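Local coordinates for protein probable fatty acyl-CoA transferase Rv3272 (PDB 5YIT) that binds fatty acyl-CoAs of varying chain length, palmitoyl-CoA most tightly, and probably acts as a family III CoA-transferase in fatty acid metabolism, at residues 37-42 with 72-77; 263-268 with 325-330. All coordinates share one frame; numbering follows the deposited sequence.

Interaction 1. Residues 37-42 with 72-77; sequences EVIKVE and GKKSVT
E42 and S75 meet through their side chains: S75 OG donates to E42 OE2 over 2.5 Å, reaching that oxygen on its anti side and 35° out of the carboxylate plane. S75 OG stands anti to its own backbone N (chi1 179°), which points it toward the C-terminal end of its own strand, where E42 of the neighbouring strand lies. The other carboxylate oxygen, E42 OE1, pairs with R50 and accepts from E47 N, so both oxygens are held. The backbones are joined by a parallel ladder of four bonds. K74 N gives to V38 O at 2.8 Å, and K40 N returns to K74 O at the same length; V76 N then gives to K40 O at 2.9 Å, and E42 N to V76 O at 2.8 Å. Strands 37-42 and 74-77 are thereby neighbours in the parallel sheet of the large Rossmann-fold domain, with 74-77 at its edge within the chain.

K40, on the face with S75 and E42, crosses the stem of K73, K40 CG lying 3.7 Å from K73 CD. K73 is fully extended and takes its ammonium to D17; K40, bent at its last two torsions, turns its own to N70 and E47. On the other face, I39 CG2 rests on K74 CB at 3.7 Å, and V41 CG2 meets V76 CG2 at 3.8 Å, with M89 of helix 83-94 covering both valines. K74 CE passes 3.4 Å from E37 OE1, whose carboxylate is claimed instead by R14 through OE2. The ammonium groups of K40 and K73, residues buried as a whole, approach each other, but with acidic partners for each the positive charge is probably well balanced, and the lysine stems can serve as apolar packing.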
ATOM      1  N   GLU B  37     -15.222  -4.292  17.456  1.00 56.95           N
ATOM      2  CA  GLU B  37     -14.882  -5.494  18.221  1.00 54.57           C
ATOM      3  C   GLU B  37     -14.586  -6.619  17.244  1.00 53.63           C
ATOM      4  O   GLU B  37     -15.480  -7.070  16.534  1.00 53.37           O
ATOM      5  CB  GLU B  37     -16.027  -5.869  19.158  1.00 57.91           C
ATOM      6  CG  GLU B  37     -15.872  -7.225  19.829  1.00 66.48           C
ATOM      7  CD  GLU B  37     -17.042  -7.568  20.753  1.00 69.52           C
ATOM      8  OE1 GLU B  37     -16.817  -7.735  21.976  1.00 67.75           O
ATOM      9  OE2 GLU B  37     -18.195  -7.667  20.262  1.00 74.06           O
ATOM     10  N   VAL B  38     -13.338  -7.055  17.201  1.00 52.74           N
ATOM     11  CA  VAL B  38     -12.930  -8.070  16.240  1.00 50.58           C
ATOM     12  C   VAL B  38     -12.652  -9.383  16.927  1.00 49.50           C
ATOM     13  O   VAL B  38     -11.789  -9.460  17.795  1.00 54.11           O
ATOM     14  CB  VAL B  38     -11.646  -7.653  15.530  1.00 48.66           C
ATOM     15  CG1 VAL B  38     -11.280  -8.675  14.487  1.00 47.55           C
ATOM     16  CG2 VAL B  38     -11.853  -6.329  14.863  1.00 47.79           C
ATOM     17  N   ILE B  39     -13.363 -10.421  16.538  1.00 45.84           N
ATOM     18  CA  ILE B  39     -13.155 -11.683  17.190  1.00 47.68           C
ATOM     19  C   ILE B  39     -12.444 -12.598  16.240  1.00 48.82           C
ATOM     20  O   ILE B  39     -12.966 -12.913  15.165  1.00 52.37           O
ATOM     21  CB  ILE B  39     -14.480 -12.317  17.599  1.00 46.66           C
ATOM     22  CG1 ILE B  39     -15.356 -11.309  18.333  1.00 50.00           C
ATOM     23  CG2 ILE B  39     -14.239 -13.492  18.516  1.00 48.00           C
ATOM     24  CD1 ILE B  39     -16.830 -11.657  18.300  1.00 46.39           C
ATOM     25  N   LYS B  40     -11.287 -13.073  16.644  1.00 43.92           N
ATOM     26  CA  LYS B  40     -10.554 -13.996  15.839  1.00 45.86           C
ATOM     27  C   LYS B  40     -11.112 -15.378  15.921  1.00 46.11           C
ATOM     28  O   LYS B  40     -11.413 -15.837  16.967  1.00 51.75           O
ATOM     29  CB  LYS B  40      -9.149 -14.086  16.360  1.00 44.90           C
ATOM     30  CG  LYS B  40      -8.323 -12.872  16.108  1.00 48.08           C
ATOM     31  CD  LYS B  40      -6.909 -13.124  16.543  1.00 48.09           C
ATOM     32  CE  LYS B  40      -6.214 -14.060  15.606  1.00 43.68           C
ATOM     33  NZ  LYS B  40      -6.040 -13.456  14.279  1.00 46.08           N
ATOM     34  N   VAL B  41     -11.260 -16.052  14.810  1.00 43.99           N
ATOM     35  CA  VAL B  41     -11.681 -17.407  14.868  1.00 47.05           C
ATOM     36  C   VAL B  41     -10.489 -18.216  14.492  1.00 49.52           C
ATOM     37  O   VAL B  41     -10.045 -18.186  13.356  1.00 53.21           O
ATOM     38  CB  VAL B  41     -12.773 -17.694  13.851  1.00 51.69           C
ATOM     39  CG1 VAL B  41     -12.859 -19.195  13.591  1.00 49.86           C
ATOM     40  CG2 VAL B  41     -14.107 -17.164  14.349  1.00 51.11           C
ATOM     41  N   GLU B  42      -9.990 -18.989  15.430  1.00 51.22           N
ATOM     42  CA  GLU B  42      -8.761 -19.731  15.190  1.00 51.58           C
ATOM     43  C   GLU B  42      -8.933 -21.190  15.478  1.00 56.35           C
ATOM     44  O   GLU B  42      -9.825 -21.576  16.220  1.00 59.05           O
ATOM     45  CB  GLU B  42      -7.683 -19.234  16.110  1.00 50.38           C
ATOM     46  CG  GLU B  42      -7.388 -17.770  15.997  1.00 50.97           C
ATOM     47  CD  GLU B  42      -6.529 -17.302  17.139  1.00 54.05           C
ATOM     48  OE1 GLU B  42      -5.306 -17.580  17.172  1.00 47.08           O
ATOM     49  OE2 GLU B  42      -7.094 -16.637  18.006  1.00 61.80           O
ATOM     50  N   GLY B  72      -5.947  -6.122  20.933  1.00 57.91           N
ATOM     51  CA  GLY B  72      -7.313  -5.651  21.157  1.00 54.01           C
ATOM     52  C   GLY B  72      -8.404  -6.481  20.493  1.00 50.27           C
ATOM     53  O   GLY B  72      -9.554  -6.031  20.391  1.00 44.42           O
ATOM     54  N   LYS B  73      -8.036  -7.674  20.031  1.00 48.55           N
ATOM     55  CA  LYS B  73      -8.988  -8.605  19.443  1.00 48.44           C
ATOM     56  C   LYS B  73      -9.506  -9.593  20.476  1.00 50.99           C
ATOM     57  O   LYS B  73      -8.938  -9.733  21.568  1.00 58.08           O
ATOM     58  CB  LYS B  73      -8.360  -9.358  18.272  1.00 43.62           C
ATOM     59  CG  LYS B  73      -7.904  -8.475  17.130  1.00 43.81           C
ATOM     60  CD  LYS B  73      -7.489  -9.272  15.906  1.00 43.72           C
ATOM     61  CE  LYS B  73      -7.012  -8.355  14.778  1.00 44.39           C
ATOM     62  NZ  LYS B  73      -6.765  -9.115  13.515  1.00 41.42           N
ATOM     63  N   LYS B  74     -10.590 -10.280  20.137  1.00 53.83           N
ATOM     64  CA  LYS B  74     -11.037 -11.429  20.931  1.00 52.69           C
ATOM     65  C   LYS B  74     -10.547 -12.662  20.222  1.00 53.02           C
ATOM     66  O   LYS B  74     -10.101 -12.588  19.078  1.00 54.16           O
ATOM     67  CB  LYS B  74     -12.558 -11.465  21.084  1.00 48.03           C
ATOM     68  CG  LYS B  74     -13.194 -10.137  21.442  1.00 48.47           C
ATOM     69  CD  LYS B  74     -12.737  -9.571  22.775  1.00 44.85           C
ATOM     70  CE  LYS B  74     -13.721  -8.497  23.213  1.00 49.93           C
ATOM     71  NZ  LYS B  74     -13.658  -8.161  24.665  1.00 61.23           N
ATOM     72  N   SER B  75     -10.611 -13.802  20.901  1.00 55.01           N
ATOM     73  CA  SER B  75     -10.249 -15.076  20.273  1.00 52.72           C
ATOM     74  C   SER B  75     -11.228 -16.186  20.627  1.00 54.44           C
ATOM     75  O   SER B  75     -11.719 -16.288  21.754  1.00 52.49           O
ATOM     76  CB  SER B  75      -8.840 -15.484  20.672  1.00 55.73           C
ATOM     77  OG  SER B  75      -8.453 -16.728  20.113  1.00 56.77           O
ATOM     78  N   VAL B  76     -11.528 -17.002  19.630  1.00 57.54           N
ATOM     79  CA  VAL B  76     -12.290 -18.225  19.850  1.00 58.41           C
ATOM     80  C   VAL B  76     -11.628 -19.364  19.088  1.00 64.21           C
ATOM     81  O   VAL B  76     -11.184 -19.185  17.937  1.00 69.18           O
ATOM     82  CB  VAL B  76     -13.827 -18.096  19.595  1.00 52.76           C
ATOM     83  CG1 VAL B  76     -14.454 -17.104  20.570  1.00 45.76           C
ATOM     84  CG2 VAL B  76     -14.163 -17.750  18.152  1.00 52.63           C
ATOM     85  N   THR B  77     -11.511 -20.504  19.762  1.00 64.41           N
ATOM     86  CA  THR B  77     -10.938 -21.688  19.146  1.00 63.46           C
ATOM     87  C   THR B  77     -12.059 -22.612  18.752  1.00 63.31           C
ATOM     88  O   THR B  77     -12.949 -22.911  19.541  1.00 67.34           O
ATOM     89  CB  THR B  77      -9.939 -22.417  20.058  1.00 61.30           C
ATOM     90  OG1 THR B  77     -10.533 -22.635  21.335  1.00 70.07           O
ATOM     91  CG2 THR B  77      -8.662 -21.609  20.208  1.00 55.85           C
TER

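Interaction 2. Residues 263-268 with 325-330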
ATOM      1  N   ILE B 263      19.102  12.300  -3.840  1.00 34.56           N
ATOM      2  CA  ILE B 263      18.706  13.664  -4.180  1.00 38.22           C
ATOM      3  C   ILE B 263      17.640  13.643  -5.246  1.00 41.24           C
ATOM      4  O   ILE B 263      17.838  13.030  -6.284  1.00 42.01           O
ATOM      5  CB  ILE B 263      19.891  14.448  -4.773  1.00 37.28           C
ATOM      6  CG1 ILE B 263      21.001  14.601  -3.756  1.00 35.11           C
ATOM      7  CG2 ILE B 263      19.478  15.814  -5.303  1.00 33.62           C
ATOM      8  CD1 ILE B 263      22.300  14.998  -4.421  1.00 34.01           C
ATOM      9  N   SER B 264      16.538  14.335  -5.030  1.00 44.51           N
ATOM     10  CA  SER B 264      15.606  14.526  -6.111  1.00 46.53           C
ATOM     11  C   SER B 264      15.461  16.011  -6.296  1.00 45.31           C
ATOM     12  O   SER B 264      14.925  16.706  -5.434  1.00 39.19           O
ATOM     13  CB  SER B 264      14.280  13.906  -5.761  1.00 52.25           C
ATOM     14  OG  SER B 264      13.397  14.111  -6.824  1.00 59.07           O
ATOM     15  N   ALA B 265      15.955  16.512  -7.415  1.00 46.21           N
ATOM     16  CA  ALA B 265      15.905  17.946  -7.644  1.00 51.09           C
ATOM     17  C   ALA B 265      15.920  18.177  -9.121  1.00 54.30           C
ATOM     18  O   ALA B 265      16.909  18.639  -9.686  1.00 55.75           O
ATOM     19  CB  ALA B 265      17.068  18.661  -6.962  1.00 44.69           C
ATOM     20  N   TYR B 266      14.830  17.815  -9.765  1.00 58.02           N
ATOM     21  CA  TYR B 266      14.789  17.971 -11.209  1.00 62.32           C
ATOM     22  C   TYR B 266      13.928  19.180 -11.575  1.00 59.70           C
ATOM     23  O   TYR B 266      13.980  19.655 -12.708  1.00 57.74           O
ATOM     24  CB  TYR B 266      14.256  16.715 -11.862  1.00 60.95           C
ATOM     25  CG  TYR B 266      12.884  16.408 -11.388  1.00 66.25           C
ATOM     26  CD1 TYR B 266      11.765  16.977 -11.998  1.00 65.00           C
ATOM     27  CD2 TYR B 266      12.693  15.555 -10.322  1.00 64.22           C
ATOM     28  CE1 TYR B 266      10.498  16.704 -11.550  1.00 65.07           C
ATOM     29  CE2 TYR B 266      11.431  15.268  -9.868  1.00 62.98           C
ATOM     30  CZ  TYR B 266      10.343  15.849 -10.477  1.00 66.75           C
ATOM     31  OH  TYR B 266       9.100  15.567 -10.010  1.00 69.19           O
ATOM     32  N   VAL B 267      13.146  19.674 -10.618  1.00 60.77           N
ATOM     33  CA  VAL B 267      12.300  20.826 -10.881  1.00 66.80           C
ATOM     34  C   VAL B 267      13.203  22.011 -11.214  1.00 77.17           C
ATOM     35  O   VAL B 267      14.308  22.117 -10.721  1.00 93.53           O
ATOM     36  CB  VAL B 267      11.421  21.129  -9.684  1.00 61.94           C
ATOM     37  N   PRO B 268      12.727  22.938 -12.017  1.00 85.15           N
ATOM     38  CA  PRO B 268      13.562  24.002 -12.586  1.00 81.33           C
ATOM     39  C   PRO B 268      14.229  24.896 -11.527  1.00 67.41           C
ATOM     40  O   PRO B 268      15.389  25.213 -11.642  1.00 56.60           O
ATOM     41  CB  PRO B 268      12.533  24.849 -13.283  1.00 88.12           C
ATOM     42  CG  PRO B 268      11.367  24.810 -12.324  1.00 87.21           C
ATOM     43  CD  PRO B 268      11.386  23.440 -11.691  1.00 86.97           C
ATOM     44  N   ASN B 325      18.530  24.259   2.461  1.00 47.35           N
ATOM     45  CA  ASN B 325      18.184  25.091   1.336  1.00 50.62           C
ATOM     46  C   ASN B 325      16.942  24.675   0.591  1.00 49.29           C
ATOM     47  O   ASN B 325      16.788  25.015  -0.583  1.00 50.83           O
ATOM     48  CB  ASN B 325      19.336  25.104   0.358  1.00 54.51           C
ATOM     49  CG  ASN B 325      20.464  25.897   0.868  1.00 57.49           C
ATOM     50  OD1 ASN B 325      20.396  27.128   0.880  1.00 64.38           O
ATOM     51  ND2 ASN B 325      21.492  25.213   1.372  1.00 55.31           N
ATOM     52  N   GLY B 326      16.082  23.919   1.259  1.00 48.03           N
ATOM     53  CA  GLY B 326      14.825  23.513   0.695  1.00 48.54           C
ATOM     54  C   GLY B 326      14.950  22.404  -0.324  1.00 45.02           C
ATOM     55  O   GLY B 326      14.037  22.156  -1.098  1.00 41.28           O
ATOM     56  N   LEU B 327      16.048  21.678  -0.329  1.00 46.14           N
ATOM     57  CA  LEU B 327      16.050  20.564  -1.286  1.00 44.65           C
ATOM     58  C   LEU B 327      15.669  19.227  -0.728  1.00 45.21           C
ATOM     59  O   LEU B 327      15.692  19.015   0.486  1.00 47.65           O
ATOM     60  CB  LEU B 327      17.321  20.475  -2.086  1.00 45.09           C
ATOM     61  CG  LEU B 327      17.640  21.649  -3.012  1.00 43.67           C
ATOM     62  CD1 LEU B 327      18.878  21.248  -3.810  1.00 39.33           C
ATOM     63  CD2 LEU B 327      16.520  22.034  -3.976  1.00 45.89           C
ATOM     64  N   MET B 328      15.250  18.330  -1.619  1.00 44.57           N
ATOM     65  CA  MET B 328      14.817  16.989  -1.189  1.00 41.48           C
ATOM     66  C   MET B 328      15.970  16.036  -1.299  1.00 39.17           C
ATOM     67  O   MET B 328      16.344  15.616  -2.380  1.00 39.85           O
ATOM     68  CB  MET B 328      13.708  16.479  -2.035  1.00 40.22           C
ATOM     69  CG  MET B 328      12.416  17.212  -1.872  1.00 45.82           C
ATOM     70  SD  MET B 328      11.418  16.509  -3.191  1.00 53.56           S
ATOM     71  CE  MET B 328       9.849  17.316  -2.870  1.00 52.61           C
ATOM     72  N   ALA B 329      16.544  15.727  -0.164  1.00 38.02           N
ATOM     73  CA  ALA B 329      17.720  14.907  -0.105  1.00 38.53           C
ATOM     74  C   ALA B 329      17.668  14.112   1.181  1.00 37.86           C
ATOM     75  O   ALA B 329      17.182  14.593   2.202  1.00 34.37           O
ATOM     76  CB  ALA B 329      18.952  15.779  -0.103  1.00 37.81           C
ATOM     77  N   CYS B 330      18.196  12.908   1.146  1.00 37.24           N
ATOM     78  CA  CYS B 330      18.222  12.089   2.340  1.00 36.64           C
ATOM     79  C   CYS B 330      19.287  11.021   2.240  1.00 34.21           C
ATOM     80  O   CYS B 330      19.947  10.873   1.231  1.00 34.58           O
ATOM     81  CB  CYS B 330      16.852  11.462   2.612  1.00 36.38           C
ATOM     82  SG  CYS B 330      16.407  10.209   1.381  1.00 40.05           S
TER
HETATM   83  O   HOH W   1      14.407  19.240  -4.143  1.00 37.13           O
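M328 lays the first part of its side chain against the backbone of S264, with CB 3.6 Å from S264 O. Its CG is anti to the carbonyl carbon (chi1 -68°), and the extended chain beyond CG carries the thioether away from 263-268; M328 SD is still 4.2 Å from S264 O, a loose approach. G144 of the second subunit packs against this methionine, and V148 of the same subunit against S264. S264 OG is hydrogen-bonded to S251 OG.

On the opposite face, I263 and A329 form a non-hydrogen-bonded antiparallel pair. The near branch of the isoleucine is CG1, which comes to 4.4 Å from A329 CB, and L322 of helix 315-324 packs on both residues. These strands belong to the three-stranded antiparallel sheet of the small domain, where 259-264 is the middle strand and 328-331 an outer one. The direct bond between the two segments is S264 N to M328 O, 2.9 Å long. I263 CA adds a weaker C-H contact to the same carbonyl oxygen. The return bond between S264 and M328 is not direct: a water donates to S264 O at 2.9 Å and accepts from M328 N at 2.8 Å.

A265 CB and L327 CD1 meet at a loose 4.5 Å, and H270 of helix 268-277 touches both side chains. The leucine holds CG beside its backbone N (chi1 -64°) and CD1 anti to CA (chi2 -174°), which carries that methyl out to the alanine. L327 N takes part in the Schellman motif that ends helix 315-324, with G326 as the C-prime residue: it bonds to L322 O, and G326 N to Q323 O, turning the chain from the helix end into strand 328-331.

In the fold
Both contacts are largely buried and pair two strands, but they share no element: their centres lie 47 Å apart on opposite sides of the chain's centre. Interaction 1 is part of the large Rossmann-fold domain's parallel sheet, interaction 2 of the small domain's antiparallel one. The first buries 560 Å² under a continuous backbone ladder, with charged side chains bonded to neighbours in the same chain. The second buries 225 Å², relies on a single direct hydrogen bond plus a bridging water, and its side chains are mostly apolar. Their settings differ too: the other subunit of the homodimer packs on 263-268 and 325-330, whereas no other chain of the assembly touches 37-42 or 72-77.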